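Local coordinates for Amy13K (Eubacterium rectale DSM 17629, PDB 6B3P), which binds starch-derived glucans such as maltoheptaose through two family 26 carbohydrate-binding modules, probably tethering a surface-anchored gut alpha-amylase to its substrate, at residues N53-L59 with V73-G79; E82-W86 with V182-S186; K134-G138 with I166-N170. All coordinates share one frame; numbering follows the deposited sequence.

Interaction 1 (N53-L59 with V73-G79); sequences NSTDYSL and VTLSTKG. With FMT (formic acid), chain Q; EDO (1,2-ethanediol), chain M.
Tyr-57, Leu-59, Val-73 and Leu-75 turn their side chains to the same face of a two-stranded antiparallel ladder. Tyr-57 and Leu-75 bond through both backbone N-H groups, as do Leu-59 and Val-73, the Leu-59 N to Val-73 O bond measuring 2.7 Å. Leu-59 lies beside Val-73, pointing the same way, whereas Leu-75 crosses it at a slant and brings CG to 4.0 Å from Leu-59 CB; the buried leucines, with the partly exposed Val-73 beside them, suit this largely apolar face. Beyond Leu-75 the strand ends in an inverse gamma turn centred on Ser-76, and side chains then carry much of the contact. Thr-77 stands at about a right angle to Tyr-57, its OG1 level with the ring at the edge, 3.3 Å from CD1. That hydroxyl donates to a lone pair of Thr-55 O, 2.9 Å from OG1, while Thr-55 OG1 lies over one ring face. The carboxylate of Asp-56 reaches across the end of the ladder because CG sits anti to the carbonyl carbon (chi1 -63°); OD1 accepts Lys-78 N at 2.9 Å, nearly in line with its C-O bond, and a water joins OD2 to Ser-76 OG. Lys-78 runs fully extended, and its CG, CD and CE pass beside Ser-54 O. Gly-79 N closes the contact on Asn-53 O at 2.8 Å, with a positive phi (84°) that glycine adopts easily. Asn-53 ND2 bonds Lys-80 O, and Tyr-57 OH bonds Asp-52 O. Strand 73-75 is the outermost of its sheet within the chain, while strand 57-62 lies between it and strand 16-20, where Tyr-57 packs on Ile-19, Leu-59 on Ala-17 and Ile-19, and Ser-58 shares backbone bonds with Tyr-20.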
loop_
_atom_site.group_PDB
_atom_site.type_symbol
_atom_site.label_atom_id
_atom_site.label_comp_id
_atom_site.label_asym_id
_atom_site.label_seq_id
_atom_site.Cartn_x
_atom_site.Cartn_y
_atom_site.Cartn_z
ATOM N N ASN A 53 6.126 -5.360 16.088
ATOM C CA ASN A 53 4.963 -5.958 16.746
ATOM C C ASN A 53 5.286 -6.540 18.119
ATOM O O ASN A 53 4.506 -7.320 18.662
ATOM C CB ASN A 53 4.342 -7.046 15.857
ATOM C CG ASN A 53 5.168 -8.330 15.812
ATOM O OD1 ASN A 53 6.309 -8.376 16.271
ATOM N ND2 ASN A 53 4.595 -9.374 15.218
ATOM N N SER A 54 6.434 -6.167 18.676
ATOM C CA SER A 54 6.799 -6.608 20.014
ATOM C C SER A 54 5.842 -6.029 21.050
ATOM O O SER A 54 5.702 -6.577 22.144
ATOM C CB SER A 54 8.237 -6.198 20.349
ATOM O OG SER A 54 9.159 -6.772 19.439
ATOM N N THR A 55 5.182 -4.927 20.699
ATOM C CA THR A 55 4.343 -4.202 21.646
ATOM C C THR A 55 3.045 -3.690 21.040
ATOM O O THR A 55 2.860 -3.697 19.822
ATOM C CB THR A 55 5.084 -2.980 22.225
ATOM O OG1 THR A 55 5.331 -2.029 21.180
ATOM C CG2 THR A 55 6.403 -3.388 22.865
ATOM N N ASP A 56 2.147 -3.251 21.916
ATOM C CA ASP A 56 1.026 -2.415 21.517
ATOM C C ASP A 56 1.542 -0.992 21.358
ATOM O O ASP A 56 2.687 -0.704 21.707
ATOM C CB ASP A 56 -0.102 -2.465 22.551
ATOM C CG ASP A 56 -0.697 -3.848 22.707
ATOM O OD1 ASP A 56 -0.677 -4.626 21.728
ATOM O OD2 ASP A 56 -1.199 -4.154 23.809
ATOM N N TYR A 57 0.704 -0.109 20.824
ATOM C CA TYR A 57 1.041 1.307 20.727
ATOM C C TYR A 57 -0.168 2.175 21.025
ATOM O O TYR A 57 -1.298 1.688 21.095
ATOM C CB TYR A 57 1.580 1.652 19.337
ATOM C CG TYR A 57 2.880 0.966 18.994
ATOM C CD1 TYR A 57 2.889 -0.329 18.495
ATOM C CD2 TYR A 57 4.098 1.610 19.165
ATOM C CE1 TYR A 57 4.072 -0.966 18.181
ATOM C CE2 TYR A 57 5.292 0.978 18.848
ATOM C CZ TYR A 57 5.269 -0.310 18.358
ATOM O OH TYR A 57 6.444 -0.951 18.040
ATOM N N SER A 58 0.092 3.464 21.209
ATOM C CA SER A 58 -0.956 4.467 21.324
ATOM C C SER A 58 -0.953 5.331 20.076
ATOM O O SER A 58 0.105 5.587 19.503
ATOM C CB SER A 58 -0.748 5.330 22.566
ATOM O OG SER A 58 -0.872 4.556 23.742
ATOM N N LEU A 59 -2.139 5.773 19.669
ATOM C CA LEU A 59 -2.300 6.621 18.493
ATOM C C LEU A 59 -2.930 7.953 18.882
ATOM O O LEU A 59 -3.925 7.990 19.604
ATOM C CB LEU A 59 -3.161 5.919 17.438
ATOM C CG LEU A 59 -3.707 6.792 16.301
ATOM C CD1 LEU A 59 -2.592 7.233 15.360
ATOM C CD2 LEU A 59 -4.808 6.064 15.544
ATOM N N VAL A 73 -5.828 6.745 21.554
ATOM C CA VAL A 73 -6.442 5.419 21.503
ATOM C C VAL A 73 -5.369 4.344 21.341
ATOM O O VAL A 73 -4.317 4.584 20.744
ATOM C CB VAL A 73 -7.469 5.289 20.356
ATOM C CG1 VAL A 73 -8.606 6.285 20.547
ATOM C CG2 VAL A 73 -6.806 5.474 18.994
ATOM N N THR A 74 -5.650 3.159 21.874
ATOM C CA THR A 74 -4.700 2.052 21.860
ATOM C C THR A 74 -4.803 1.224 20.583
ATOM O O THR A 74 -5.895 0.840 20.165
ATOM C CB THR A 74 -4.914 1.115 23.075
ATOM O OG1 THR A 74 -4.693 1.841 24.289
ATOM C CG2 THR A 74 -3.965 -0.082 23.026
ATOM N N LEU A 75 -3.653 0.964 19.971
ATOM C CA LEU A 75 -3.550 0.010 18.875
ATOM C C LEU A 75 -2.976 -1.295 19.423
ATOM O O LEU A 75 -1.780 -1.388 19.700
ATOM C CB LEU A 75 -2.666 0.559 17.752
ATOM C CG LEU A 75 -2.971 1.970 17.245
ATOM C CD1 LEU A 75 -1.992 2.340 16.136
ATOM C CD2 LEU A 75 -4.417 2.100 16.769
ATOM N N SER A 76 -3.833 -2.297 19.591
ATOM C CA SER A 76 -3.423 -3.564 20.188
ATOM C C SER A 76 -2.720 -4.437 19.154
ATOM O O SER A 76 -3.269 -5.436 18.689
ATOM C CB SER A 76 -4.633 -4.288 20.779
ATOM O OG SER A 76 -5.246 -3.505 21.792
ATOM N N THR A 77 -1.491 -4.055 18.818
ATOM C CA THR A 77 -0.756 -4.655 17.707
ATOM C C THR A 77 0.176 -5.803 18.098
ATOM O O THR A 77 0.722 -6.475 17.222
ATOM C CB THR A 77 0.102 -3.595 16.993
ATOM O OG1 THR A 77 0.795 -2.812 17.970
ATOM C CG2 THR A 77 -0.763 -2.688 16.141
ATOM N N LYS A 78 0.373 -6.024 19.394
ATOM C CA LYS A 78 1.363 -7.006 19.837
ATOM C C LYS A 78 1.127 -8.384 19.225
ATOM O O LYS A 78 0.050 -8.962 19.358
ATOM C CB LYS A 78 1.373 -7.125 21.360
ATOM C CG LYS A 78 2.461 -8.064 21.870
ATOM C CD LYS A 78 2.523 -8.113 23.383
ATOM C CE LYS A 78 3.686 -8.981 23.844
ATOM N NZ LYS A 78 3.758 -9.102 25.323
ATOM N N GLY A 79 2.147 -8.898 18.544
ATOM C CA GLY A 79 2.109 -10.240 17.992
ATOM C C GLY A 79 1.432 -10.360 16.637
ATOM O O GLY A 79 1.450 -11.431 16.030
HETATM C C FMT Q . 2.481 -3.943 25.237
HETATM O O1 FMT Q . 1.805 -4.654 24.503
HETATM O O2 FMT Q . 3.660 -3.712 25.004
HETATM C C1 EDO M . -2.546 -12.357 18.231
HETATM O O1 EDO M . -3.011 -13.669 18.575
HETATM C C2 EDO M . -1.093 -12.192 18.662
HETATM O O2 EDO M . -1.042 -11.484 19.910
HETATM O O HOH W 1 5.225 -6.350 25.594
HETATM O O HOH W 2 -4.028 -3.956 24.106
HETATM O O HOH W 3 -3.663 4.748 24.472
#

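Interaction 2 (E82-W86 with V182-S186); sequences EAEYW and VTSTS. With FMT (formic acid), chain B.
Glu-84 meets Thr-185 through both carboxylate oxygens. OE2 uses its syn lone pair to take the proton of Thr-185 OG1 at 2.6 Å, and OE1 accepts Thr-185 N at 3.0 Å, also from the syn side but 24° out of the carboxylate plane. With CG anti to the backbone N (chi1 -177°) and the chain extended beyond it, the carboxylate is carried from its strand to Thr-185. The two bonds, joined by a third from Asn-6 ND2 to OE2, fix the rotation of the carboxylate. With an alanine in place of Glu-84, the backbone N-H and the hydroxyl of the buried Thr-185 would probably lose their acceptor, and Asn-6 a partner. Strand 82-87, in the large sheet that carries the first starch-binding module, thus touches the connection between strands 178-180 and 188-192, in what is probably the second. Within this connection Ser-184 makes an ST turn: its OG accepts Ser-186 N at 3.2 Å, a role that the short hydroxyl side chain of serine suits. The salt bridge belongs to Glu-82, whose OE2 pairs with Lys-160 NZ; the same lysine also bonds Val-182 O. Water supplies a further link, one molecule donating both to Glu-82 OE2 and to Thr-183 O, 2.7 Å from the latter. Apolar contacts complete the meeting. The methyl CG2 of Thr-185 comes up to the edge of the Trp-86 ring, in its plane, 3.9 Å from CZ2, while the methylene CG of Glu-84 lies over one face of that indole. Trp-86 also meets Trp-99 edge-to-face, and Thr-185 rests on Tyr-101.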
loop_
_atom_site.group_PDB
_atom_site.type_symbol
_atom_site.label_atom_id
_atom_site.label_comp_id
_atom_site.label_asym_id
_atom_site.label_seq_id
_atom_site.Cartn_x
_atom_site.Cartn_y
_atom_site.Cartn_z
ATOM N N GLU A 82 -0.195 -7.968 10.660
ATOM C CA GLU A 82 -0.703 -6.790 9.963
ATOM C C GLU A 82 -1.904 -6.211 10.695
ATOM O O GLU A 82 -2.531 -6.895 11.502
ATOM C CB GLU A 82 -1.090 -7.141 8.528
ATOM C CG GLU A 82 -2.168 -8.203 8.425
ATOM C CD GLU A 82 -2.312 -8.740 7.017
ATOM O OE1 GLU A 82 -1.415 -9.480 6.562
ATOM O OE2 GLU A 82 -3.321 -8.419 6.363
ATOM N N ALA A 83 -2.226 -4.954 10.406
ATOM C CA ALA A 83 -3.390 -4.307 11.003
ATOM C C ALA A 83 -3.818 -3.092 10.190
ATOM O O ALA A 83 -2.995 -2.234 9.871
ATOM C CB ALA A 83 -3.094 -3.901 12.441
ATOM N N GLU A 84 -5.101 -3.034 9.843
ATOM C CA GLU A 84 -5.674 -1.843 9.223
ATOM C C GLU A 84 -6.791 -1.285 10.093
ATOM O O GLU A 84 -7.684 -2.022 10.514
ATOM C CB GLU A 84 -6.208 -2.138 7.822
ATOM C CG GLU A 84 -6.746 -0.891 7.134
ATOM C CD GLU A 84 -6.995 -1.077 5.649
ATOM O OE1 GLU A 84 -6.999 -2.231 5.174
ATOM O OE2 GLU A 84 -7.188 -0.056 4.955
ATOM N N TYR A 85 -6.732 0.019 10.348
ATOM C CA TYR A 85 -7.719 0.697 11.178
ATOM C C TYR A 85 -8.469 1.758 10.382
ATOM O O TYR A 85 -7.915 2.376 9.473
ATOM C CB TYR A 85 -7.053 1.351 12.391
ATOM C CG TYR A 85 -6.483 0.380 13.399
ATOM C CD1 TYR A 85 -7.277 -0.158 14.402
ATOM C CD2 TYR A 85 -5.145 0.012 13.355
ATOM C CE1 TYR A 85 -6.757 -1.042 15.327
ATOM C CE2 TYR A 85 -4.616 -0.869 14.276
ATOM C CZ TYR A 85 -5.424 -1.394 15.260
ATOM O OH TYR A 85 -4.900 -2.274 16.180
ATOM N N TRP A 86 -9.735 1.954 10.737
ATOM C CA TRP A 86 -10.525 3.075 10.241
ATOM C C TRP A 86 -11.004 3.902 11.425
ATOM O O TRP A 86 -11.589 3.356 12.360
ATOM C CB TRP A 86 -11.724 2.591 9.425
ATOM C CG TRP A 86 -11.364 1.980 8.101
ATOM C CD1 TRP A 86 -11.372 2.597 6.884
ATOM C CD2 TRP A 86 -10.951 0.628 7.861
ATOM N NE1 TRP A 86 -10.987 1.716 5.905
ATOM C CE2 TRP A 86 -10.722 0.502 6.478
ATOM C CE3 TRP A 86 -10.749 -0.483 8.684
ATOM C CZ2 TRP A 86 -10.303 -0.694 5.898
ATOM C CZ3 TRP A 86 -10.332 -1.670 8.105
ATOM C CH2 TRP A 86 -10.114 -1.765 6.726
ATOM N N VAL A 182 -1.523 -9.087 0.211
ATOM C CA VAL A 182 -2.389 -7.928 0.400
ATOM C C VAL A 182 -2.581 -7.695 1.896
ATOM O O VAL A 182 -3.232 -8.486 2.577
ATOM C CB VAL A 182 -3.756 -8.116 -0.298
ATOM C CG1 VAL A 182 -4.626 -6.876 -0.123
ATOM C CG2 VAL A 182 -3.555 -8.420 -1.782
ATOM N N THR A 183 -2.002 -6.606 2.394
ATOM C CA THR A 183 -1.975 -6.313 3.824
ATOM C C THR A 183 -2.925 -5.180 4.204
ATOM O O THR A 183 -3.055 -4.840 5.379
ATOM C CB THR A 183 -0.550 -5.941 4.279
ATOM O OG1 THR A 183 -0.053 -4.868 3.467
ATOM C CG2 THR A 183 0.377 -7.144 4.154
ATOM N N SER A 184 -3.587 -4.596 3.209
ATOM C CA SER A 184 -4.521 -3.503 3.452
ATOM C C SER A 184 -5.310 -3.187 2.187
ATOM O O SER A 184 -5.058 -3.766 1.132
ATOM C CB SER A 184 -3.777 -2.255 3.924
ATOM O OG SER A 184 -3.182 -1.578 2.832
ATOM N N THR A 185 -6.257 -2.260 2.299
ATOM C CA THR A 185 -7.078 -1.856 1.162
ATOM C C THR A 185 -6.308 -0.996 0.156
ATOM O O THR A 185 -6.813 -0.702 -0.929
ATOM C CB THR A 185 -8.324 -1.076 1.625
ATOM O OG1 THR A 185 -7.926 0.013 2.469
ATOM C CG2 THR A 185 -9.272 -1.982 2.393
ATOM N N SER A 186 -5.098 -0.586 0.521
ATOM C CA SER A 186 -4.262 0.225 -0.364
ATOM C C SER A 186 -2.806 -0.240 -0.318
ATOM O O SER A 186 -1.894 0.546 -0.058
ATOM C CB SER A 186 -4.360 1.703 0.014
ATOM O OG SER A 186 -3.977 1.908 1.363
HETATM C C FMT B . -2.565 -10.732 12.328
HETATM O O1 FMT B . -2.002 -10.023 11.503
HETATM O O2 FMT B . -2.042 -11.755 12.768
HETATM O O HOH W 4 -4.897 -5.833 7.150
HETATM O O HOH W 5 -1.893 -2.726 6.926
#

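Interaction 3 (K134-G138 with I166-N170); sequences KEWPG and IFNNN. With GLC (alpha-D-glucopyranose), chain D; GLC (alpha-D-glucopyranose), chain C; EDO (1,2-ethanediol), chain G.
Pro-137 follows a cis peptide bond and comes within 5.6 Å of Asn-170, CA to CA, as residues 135-138 close a type VIa beta turn in which Gly-138 N bonds Glu-135 O. The turn forms a wall of the second module's glycan site, facing the end of strand 163-168. Trp-136 is the platform for the sugar: a bound glucose lies over one face, its C1 3.4 Å from CD2, while the amide of Asn-168 backs the opposite face, ND2 3.3 Å from CH2. Ring and amide planes are 28° apart. Ile-166 braces the ring edge, CG2 in plane and 3.7 Å from CH2, and sends CD1 out to two glucose units. Asparagine suits position 168 because its OD1 also accepts Asn-170 N at 2.9 Å, an Asx turn that holds the amide's rotation. Pro-137 CG packs 3.5 Å from Asn-170 CG. Tyr-119, Gln-174 and Asn-177 add hydrogen bonds to the glycan. The second hydrogen bond of the Asn-168 amide is nearly straight: Asn-168 ND2 donates to Pro-137 O at 3.1 Å (173° at the hydrogen), with the acceptor in the amide plane.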
loop_
_atom_site.group_PDB
_atom_site.type_symbol
_atom_site.label_atom_id
_atom_site.label_comp_id
_atom_site.label_asym_id
_atom_site.label_seq_id
_atom_site.Cartn_x
_atom_site.Cartn_y
_atom_site.Cartn_z
ATOM N N LYS A 134 -6.556 -12.784 -18.816
ATOM C CA LYS A 134 -5.630 -12.804 -19.947
ATOM C C LYS A 134 -4.530 -13.841 -19.768
ATOM O O LYS A 134 -3.860 -13.884 -18.737
ATOM C CB LYS A 134 -5.005 -11.422 -20.152
ATOM C CG LYS A 134 -5.988 -10.386 -20.669
ATOM C CD LYS A 134 -5.310 -9.084 -21.054
ATOM C CE LYS A 134 -6.338 -8.092 -21.566
ATOM N NZ LYS A 134 -5.751 -6.760 -21.868
ATOM N N GLU A 135 -4.349 -14.671 -20.790
ATOM C CA GLU A 135 -3.275 -15.651 -20.801
ATOM C C GLU A 135 -1.965 -14.928 -21.074
ATOM O O GLU A 135 -1.972 -13.753 -21.441
ATOM C CB GLU A 135 -3.534 -16.728 -21.852
ATOM C CG GLU A 135 -4.765 -17.568 -21.567
ATOM C CD GLU A 135 -5.024 -18.606 -22.640
ATOM O OE1 GLU A 135 -4.146 -18.802 -23.506
ATOM O OE2 GLU A 135 -6.107 -19.226 -22.616
ATOM N N TRP A 136 -0.849 -15.625 -20.882
ATOM C CA TRP A 136 0.473 -15.057 -21.138
ATOM C C TRP A 136 0.494 -14.357 -22.500
ATOM O O TRP A 136 -0.035 -14.894 -23.474
ATOM C CB TRP A 136 1.537 -16.155 -21.085
ATOM C CG TRP A 136 2.930 -15.626 -21.128
ATOM C CD1 TRP A 136 3.740 -15.531 -22.222
ATOM C CD2 TRP A 136 3.680 -15.103 -20.026
ATOM N NE1 TRP A 136 4.950 -14.985 -21.867
ATOM C CE2 TRP A 136 4.937 -14.711 -20.525
ATOM C CE3 TRP A 136 3.407 -14.924 -18.666
ATOM C CZ2 TRP A 136 5.923 -14.158 -19.710
ATOM C CZ3 TRP A 136 4.386 -14.373 -17.859
ATOM C CH2 TRP A 136 5.629 -13.997 -18.383
ATOM N N PRO A 137 1.101 -13.157 -22.588
ATOM C CA PRO A 137 1.928 -12.415 -21.627
ATOM C C PRO A 137 1.136 -11.588 -20.610
ATOM O O PRO A 137 1.734 -10.822 -19.853
ATOM C CB PRO A 137 2.740 -11.499 -22.538
ATOM C CG PRO A 137 1.779 -11.150 -23.614
ATOM C CD PRO A 137 0.921 -12.384 -23.830
ATOM N N GLY A 138 -0.184 -11.737 -20.598
ATOM C CA GLY A 138 -1.031 -10.955 -19.717
ATOM C C GLY A 138 -1.509 -9.676 -20.376
ATOM O O GLY A 138 -1.706 -9.633 -21.591
ATOM N N ILE A 166 3.623 -11.469 -12.736
ATOM C CA ILE A 166 4.912 -11.437 -13.414
ATOM C C ILE A 166 4.945 -10.266 -14.386
ATOM O O ILE A 166 4.004 -10.072 -15.155
ATOM C CB ILE A 166 5.181 -12.748 -14.190
ATOM C CG1 ILE A 166 5.291 -13.935 -13.233
ATOM C CG2 ILE A 166 6.458 -12.638 -15.030
ATOM C CD1 ILE A 166 5.188 -15.273 -13.930
ATOM N N PHE A 167 6.022 -9.487 -14.351
ATOM C CA PHE A 167 6.233 -8.436 -15.340
ATOM C C PHE A 167 7.101 -8.992 -16.464
ATOM O O PHE A 167 8.024 -9.759 -16.209
ATOM C CB PHE A 167 6.884 -7.205 -14.705
ATOM C CG PHE A 167 5.985 -6.468 -13.749
ATOM C CD1 PHE A 167 5.073 -5.533 -14.216
ATOM C CD2 PHE A 167 6.051 -6.708 -12.386
ATOM C CE1 PHE A 167 4.245 -4.852 -13.342
ATOM C CE2 PHE A 167 5.223 -6.030 -11.507
ATOM C CZ PHE A 167 4.320 -5.101 -11.986
ATOM N N ASN A 168 6.800 -8.613 -17.704
ATOM C CA ASN A 168 7.527 -9.136 -18.859
ATOM C C ASN A 168 7.370 -8.246 -20.089
ATOM O O ASN A 168 6.589 -7.293 -20.076
ATOM C CB ASN A 168 7.052 -10.556 -19.189
ATOM C CG ASN A 168 5.631 -10.589 -19.718
ATOM O OD1 ASN A 168 5.389 -10.344 -20.900
ATOM N ND2 ASN A 168 4.682 -10.905 -18.846
ATOM N N ASN A 169 8.115 -8.566 -21.146
ATOM C CA ASN A 169 8.047 -7.818 -22.401
ATOM C C ASN A 169 7.522 -8.658 -23.563
ATOM O O ASN A 169 7.555 -8.218 -24.712
ATOM C CB ASN A 169 9.427 -7.249 -22.759
ATOM C CG ASN A 169 10.481 -8.328 -22.966
ATOM O OD1 ASN A 169 10.193 -9.523 -22.914
ATOM N ND2 ASN A 169 11.716 -7.900 -23.208
ATOM N N ASN A 170 7.024 -9.853 -23.256
ATOM C CA ASN A 170 6.556 -10.783 -24.279
ATOM C C ASN A 170 7.639 -11.060 -25.316
ATOM O O ASN A 170 7.357 -11.149 -26.511
ATOM C CB ASN A 170 5.305 -10.233 -24.968
ATOM C CG ASN A 170 4.557 -11.292 -25.756
ATOM O OD1 ASN A 170 4.725 -12.489 -25.524
ATOM N ND2 ASN A 170 3.724 -10.856 -26.694
HETATM C C1 GLC D . 4.642 -18.363 -19.632
HETATM C C2 GLC D . 5.602 -17.848 -18.571
HETATM C C3 GLC D . 5.440 -18.562 -17.268
HETATM C C4 GLC D . 4.000 -18.534 -16.861
HETATM C C5 GLC D . 3.124 -19.095 -17.958
HETATM C C6 GLC D . 1.663 -19.033 -17.603
HETATM O O1 GLC D . 5.011 -19.651 -20.134
HETATM O O2 GLC D . 6.922 -18.005 -18.976
HETATM O O3 GLC D . 6.202 -17.943 -16.258
HETATM O O4 GLC D . 3.867 -19.292 -15.681
HETATM O O5 GLC D . 3.329 -18.351 -19.112
HETATM O O6 GLC D . 0.867 -19.706 -18.527
HETATM C C1 GLC C . 3.508 -18.541 -14.536
HETATM C C2 GLC C . 4.401 -18.964 -13.403
HETATM C C3 GLC C . 4.029 -20.345 -12.924
HETATM C C4 GLC C . 2.562 -20.416 -12.612
HETATM C C5 GLC C . 1.765 -19.978 -13.812
HETATM C C6 GLC C . 0.277 -20.020 -13.542
HETATM O O2 GLC C . 5.742 -18.900 -13.811
HETATM O O3 GLC C . 4.748 -20.654 -11.771
HETATM O O4 GLC C . 2.226 -21.725 -12.168
HETATM O O5 GLC C . 2.158 -18.674 -14.158
HETATM O O6 GLC C . -0.504 -19.697 -14.665
HETATM C C1 EDO G . 8.066 -14.852 -23.168
HETATM O O1 EDO G . 7.083 -14.055 -23.840
HETATM C C2 EDO G . 8.743 -14.031 -22.076
HETATM O O2 EDO G . 8.489 -12.636 -22.284
#

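The three contacts follow the length of a two-module chain. Interaction 1 and the 82-86 side of interaction 2 lie in the same large sheet; the centres of the two contacts are 15 Å apart, and they touch where Tyr-85 OH packs 3.6 Å from Ser-76 N. Interaction 2 then joins that sheet to the second module. Along the chain, interaction 3 lies between the two segments of interaction 2; their centres are about 28 Å apart and their nearest atoms about 13 Å. Interaction 3 alone includes glycan-binding residues, Trp-136 and Ile-166. Interaction 1, 41 Å from it between centres and across the chain's middle, is close in sequence to Ile-60 of the first module's glycan pocket.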